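Local coordinates for protein hydrogenase maturation factor (Thermoanaerobacter tengcongensis, PDB 3VTH) that probably transfers the carbamoyl group of carbamoyl phosphate, with use of ATP, to the C-terminal cysteine of HypE during [NiFe]-hydrogenase maturation, at residues 219-228 / 337-348. Residues are numbered along the deposited sequence; the frame is centred on the assembly and turned at random. Where two conformers were deposited one is given.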
loop_
_atom_site.group_PDB
_atom_site.type_symbol
_atom_site.label_atom_id
_atom_site.label_comp_id
_atom_site.label_asym_id
_atom_site.label_seq_id
_atom_site.Cartn_x
_atom_site.Cartn_y
_atom_site.Cartn_z
ATOM N N ALA A 219 -0.532 1.103 24.011
ATOM C CA ALA A 219 -0.026 1.874 22.881
ATOM C C ALA A 219 1.459 1.596 22.760
ATOM O O ALA A 219 2.228 1.849 23.698
ATOM C CB ALA A 219 -0.300 3.373 23.060
ATOM N N ILE A 220 1.853 1.042 21.614
ATOM C CA ILE A 220 3.210 0.555 21.425
ATOM C C ILE A 220 3.887 1.391 20.358
ATOM O O ILE A 220 3.382 1.483 19.238
ATOM C CB ILE A 220 3.205 -0.938 20.979
ATOM C CG1 ILE A 220 2.566 -1.820 22.068
ATOM C CG2 ILE A 220 4.597 -1.419 20.654
ATOM C CD1 ILE A 220 2.342 -3.274 21.640
ATOM N N LYS A 221 5.022 1.998 20.696
ATOM C CA LYS A 221 5.799 2.711 19.676
ATOM C C LYS A 221 6.537 1.691 18.821
ATOM O O LYS A 221 7.376 0.943 19.317
ATOM C CB LYS A 221 6.775 3.722 20.290
ATOM C CG LYS A 221 7.468 4.608 19.243
ATOM C CD LYS A 221 8.328 5.674 19.902
ATOM C CE LYS A 221 9.241 6.373 18.881
ATOM N NZ LYS A 221 10.020 7.459 19.555
ATOM N N GLY A 222 6.223 1.671 17.527
ATOM C CA GLY A 222 6.825 0.713 16.618
ATOM C C GLY A 222 7.671 1.474 15.629
ATOM O O GLY A 222 8.099 2.600 15.906
ATOM N N ILE A 223 7.843 0.900 14.448
ATOM C CA ILE A 223 8.777 1.419 13.457
ATOM C C ILE A 223 8.202 2.687 12.824
ATOM O O ILE A 223 8.874 3.732 12.762
ATOM C CB ILE A 223 9.033 0.324 12.370
ATOM C CG1 ILE A 223 9.761 -0.887 12.970
ATOM C CG2 ILE A 223 9.805 0.867 11.175
ATOM C CD1 ILE A 223 11.112 -0.541 13.630
ATOM N N GLY A 224 6.949 2.593 12.382
ATOM C CA GLY A 224 6.308 3.657 11.611
ATOM C C GLY A 224 5.412 4.585 12.410
ATOM O O GLY A 224 4.885 5.566 11.881
ATOM N N GLY A 225 5.218 4.260 13.681
ATOM C CA GLY A 225 4.400 5.082 14.558
ATOM C C GLY A 225 3.872 4.228 15.681
ATOM O O GLY A 225 4.385 3.134 15.924
ATOM N N PHE A 226 2.837 4.716 16.354
ATOM C CA PHE A 226 2.248 4.000 17.470
ATOM C C PHE A 226 1.116 3.103 16.973
ATOM O O PHE A 226 0.407 3.477 16.035
ATOM C CB PHE A 226 1.707 4.988 18.518
ATOM C CG PHE A 226 2.772 5.542 19.417
ATOM C CD1 PHE A 226 2.959 5.020 20.696
ATOM C CD2 PHE A 226 3.632 6.547 18.966
ATOM C CE1 PHE A 226 3.956 5.498 21.518
ATOM C CE2 PHE A 226 4.630 7.044 19.798
ATOM C CZ PHE A 226 4.791 6.520 21.072
ATOM N N HIS A 227 0.954 1.946 17.615
ATOM C CA HIS A 227 -0.198 1.072 17.394
ATOM C C HIS A 227 -0.855 0.711 18.724
ATOM O O HIS A 227 -0.204 0.710 19.775
ATOM C CB HIS A 227 0.203 -0.195 16.610
ATOM C CG HIS A 227 0.631 0.107 15.211
ATOM N ND1 HIS A 227 1.923 0.483 14.901
ATOM C CD2 HIS A 227 -0.075 0.198 14.059
ATOM C CE1 HIS A 227 2.002 0.756 13.610
ATOM N NE2 HIS A 227 0.804 0.593 13.077
ATOM N N LEU A 228 -2.146 0.432 18.669
ATOM C CA LEU A 228 -2.902 0.053 19.856
ATOM C C LEU A 228 -3.138 -1.422 19.744
ATOM O O LEU A 228 -3.543 -1.916 18.676
ATOM C CB LEU A 228 -4.237 0.788 19.914
ATOM C CG LEU A 228 -4.146 2.306 20.060
ATOM C CD1 LEU A 228 -5.370 3.009 19.457
ATOM C CD2 LEU A 228 -3.935 2.679 21.528
ATOM N N ILE A 337 -1.716 8.442 12.034
ATOM C CA ILE A 337 -0.985 7.702 13.069
ATOM C C ILE A 337 -0.001 8.602 13.846
ATOM O O ILE A 337 0.732 9.397 13.244
ATOM C CB ILE A 337 -0.259 6.466 12.427
ATOM C CG1 ILE A 337 0.354 5.543 13.486
ATOM C CG2 ILE A 337 0.803 6.896 11.341
ATOM C CD1 ILE A 337 0.930 4.222 12.863
ATOM N N CYS A 338 -0.026 8.511 15.180
ATOM C CA CYS A 338 0.896 9.260 16.036
ATOM C C CYS A 338 2.312 8.753 15.830
ATOM O O CYS A 338 2.515 7.554 15.699
ATOM C CB CYS A 338 0.547 9.076 17.517
ATOM S SG CYS A 338 -0.962 9.889 18.012
ATOM N N LYS A 339 3.284 9.655 15.832
ATOM C CA LYS A 339 4.682 9.243 15.662
ATOM C C LYS A 339 5.623 9.661 16.797
ATOM O O LYS A 339 6.710 9.101 16.931
ATOM C CB LYS A 339 5.236 9.728 14.318
ATOM C CG LYS A 339 5.586 11.207 14.254
ATOM C CD LYS A 339 6.545 11.442 13.086
ATOM C CE LYS A 339 7.095 12.850 13.067
ATOM N NZ LYS A 339 8.105 12.999 14.148
ATOM N N ASP A 340 5.221 10.619 17.619
ATOM C CA ASP A 340 6.047 11.140 18.714
ATOM C C ASP A 340 5.509 10.702 20.081
ATOM O O ASP A 340 4.284 10.612 20.249
ATOM C CB ASP A 340 6.051 12.670 18.658
ATOM C CG ASP A 340 6.719 13.212 17.409
ATOM O OD1 ASP A 340 7.517 12.480 16.782
ATOM O OD2 ASP A 340 6.451 14.385 17.062
ATOM N N ASN A 341 6.398 10.474 21.048
ATOM C CA ASN A 341 5.980 10.114 22.406
ATOM C C ASN A 341 4.956 11.096 22.982
ATOM O O ASN A 341 3.874 10.685 23.456
ATOM C CB ASN A 341 7.195 9.982 23.331
ATOM C CG ASN A 341 8.120 8.835 22.932
ATOM O OD1 ASN A 341 7.669 7.785 22.486
ATOM N ND2 ASN A 341 9.419 9.033 23.102
ATOM N N GLU A 342 5.280 12.391 22.931
ATOM C CA GLU A 342 4.407 13.416 23.511
ATOM C C GLU A 342 3.023 13.423 22.866
ATOM O O GLU A 342 2.018 13.554 23.556
ATOM C CB GLU A 342 5.017 14.804 23.374
ATOM C CG GLU A 342 6.115 15.083 24.350
ATOM C CD GLU A 342 7.007 16.231 23.900
ATOM O OE1 GLU A 342 7.831 16.020 22.987
ATOM O OE2 GLU A 342 6.893 17.333 24.474
ATOM N N GLU A 343 3.009 13.297 21.538
ATOM C CA GLU A 343 1.802 13.262 20.720
ATOM C C GLU A 343 0.920 12.086 21.137
ATOM O O GLU A 343 -0.290 12.250 21.362
ATOM C CB GLU A 343 2.209 13.151 19.235
ATOM C CG GLU A 343 1.077 12.996 18.235
ATOM C CD GLU A 343 1.553 12.799 16.781
ATOM O OE1 GLU A 343 2.720 12.371 16.528
ATOM O OE2 GLU A 343 0.720 13.059 15.885
ATOM N N ALA A 344 1.539 10.913 21.268
ATOM C CA ALA A 344 0.816 9.694 21.631
ATOM C C ALA A 344 0.176 9.784 23.024
ATOM O O ALA A 344 -0.999 9.467 23.200
ATOM C CB ALA A 344 1.732 8.481 21.535
ATOM N N LEU A 345 0.946 10.238 24.003
ATOM C CA LEU A 345 0.448 10.362 25.374
ATOM C C LEU A 345 -0.725 11.339 25.492
ATOM O O LEU A 345 -1.634 11.143 26.306
ATOM C CB LEU A 345 1.584 10.785 26.304
ATOM C CG LEU A 345 2.664 9.740 26.607
ATOM C CD1 LEU A 345 3.892 10.457 27.157
ATOM C CD2 LEU A 345 2.164 8.685 27.612
ATOM N N GLU A 346 -0.704 12.391 24.683
ATOM C CA GLU A 346 -1.786 13.368 24.681
ATOM C C GLU A 346 -3.003 12.878 23.883
ATOM O O GLU A 346 -4.111 12.876 24.403
ATOM C CB GLU A 346 -1.288 14.733 24.184
ATOM C CG GLU A 346 -2.310 15.880 24.222
ATOM C CD GLU A 346 -2.879 16.168 25.616
ATOM O OE1 GLU A 346 -4.079 16.521 25.697
ATOM O OE2 GLU A 346 -2.142 16.054 26.631
ATOM N N LYS A 347 -2.794 12.450 22.637
ATOM C CA LYS A 347 -3.906 12.052 21.761
ATOM C C LYS A 347 -4.553 10.714 22.135
ATOM O O LYS A 347 -5.737 10.512 21.881
ATOM C CB LYS A 347 -3.478 12.060 20.287
ATOM C CG LYS A 347 -3.240 13.485 19.779
ATOM C CD LYS A 347 -2.803 13.527 18.326
ATOM C CE LYS A 347 -2.550 14.977 17.888
ATOM N NZ LYS A 347 -1.897 15.016 16.534
ATOM N N LEU A 348 -3.778 9.818 22.745
ATOM C CA LEU A 348 -4.278 8.492 23.103
ATOM C C LEU A 348 -4.604 8.344 24.592
ATOM O O LEU A 348 -4.773 7.225 25.088
ATOM C CB LEU A 348 -3.289 7.412 22.640
ATOM C CG LEU A 348 -2.808 7.531 21.179
ATOM C CD1 LEU A 348 -1.860 6.399 20.799
ATOM C CD2 LEU A 348 -3.990 7.591 20.200
HETATM O O HOH W 1 9.188 10.342 20.056
HETATM O O HOH W 2 9.246 9.924 17.276
#
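F226 N donates to C338 O (2.9 Å, N-H...O 155°), the one backbone hydrogen bond joining the β-hairpin of strands 218-221 and 226-229 to the loop that leads into helix 341-347, within the YrdC-like (telomere recombination) domain. At G225 the backbone runs so close to this loop that a β-carbon would collide with C338 O and I337 CG1. The F226 ring is clamped on both faces. A344 CB sits over its centre, 3.5 Å from the centroid and 3° off the normal, a CH-pi contact; K221 CB lies against the opposite face, offset toward the rim. At the ring edge N341 OD1 approaches CZ of F226 at 3.4 Å, the amide plane turned 83° from the ring. Replacing F226 with an alanine removes the ring, and is likely to leave A344 CB without its aromatic partner and a gap between hairpin and helix. L348 CD1 extends the apolar seam, reaching A219 CB at 4.1 Å. At the start of the loop, the side chain of I337 is extended through CG1, CD1 ending 3.6 Å from H227 NE2; the I337 side chain also touches S329, a magnesium-binding residue. K221, its side chain extended, crosses N341 nearly at a right angle. Both side chains donate to N358 O, K221 through NZ and N341 through ND2, while one water accepts from K221 NZ and N341 N, 3.0 Å from each.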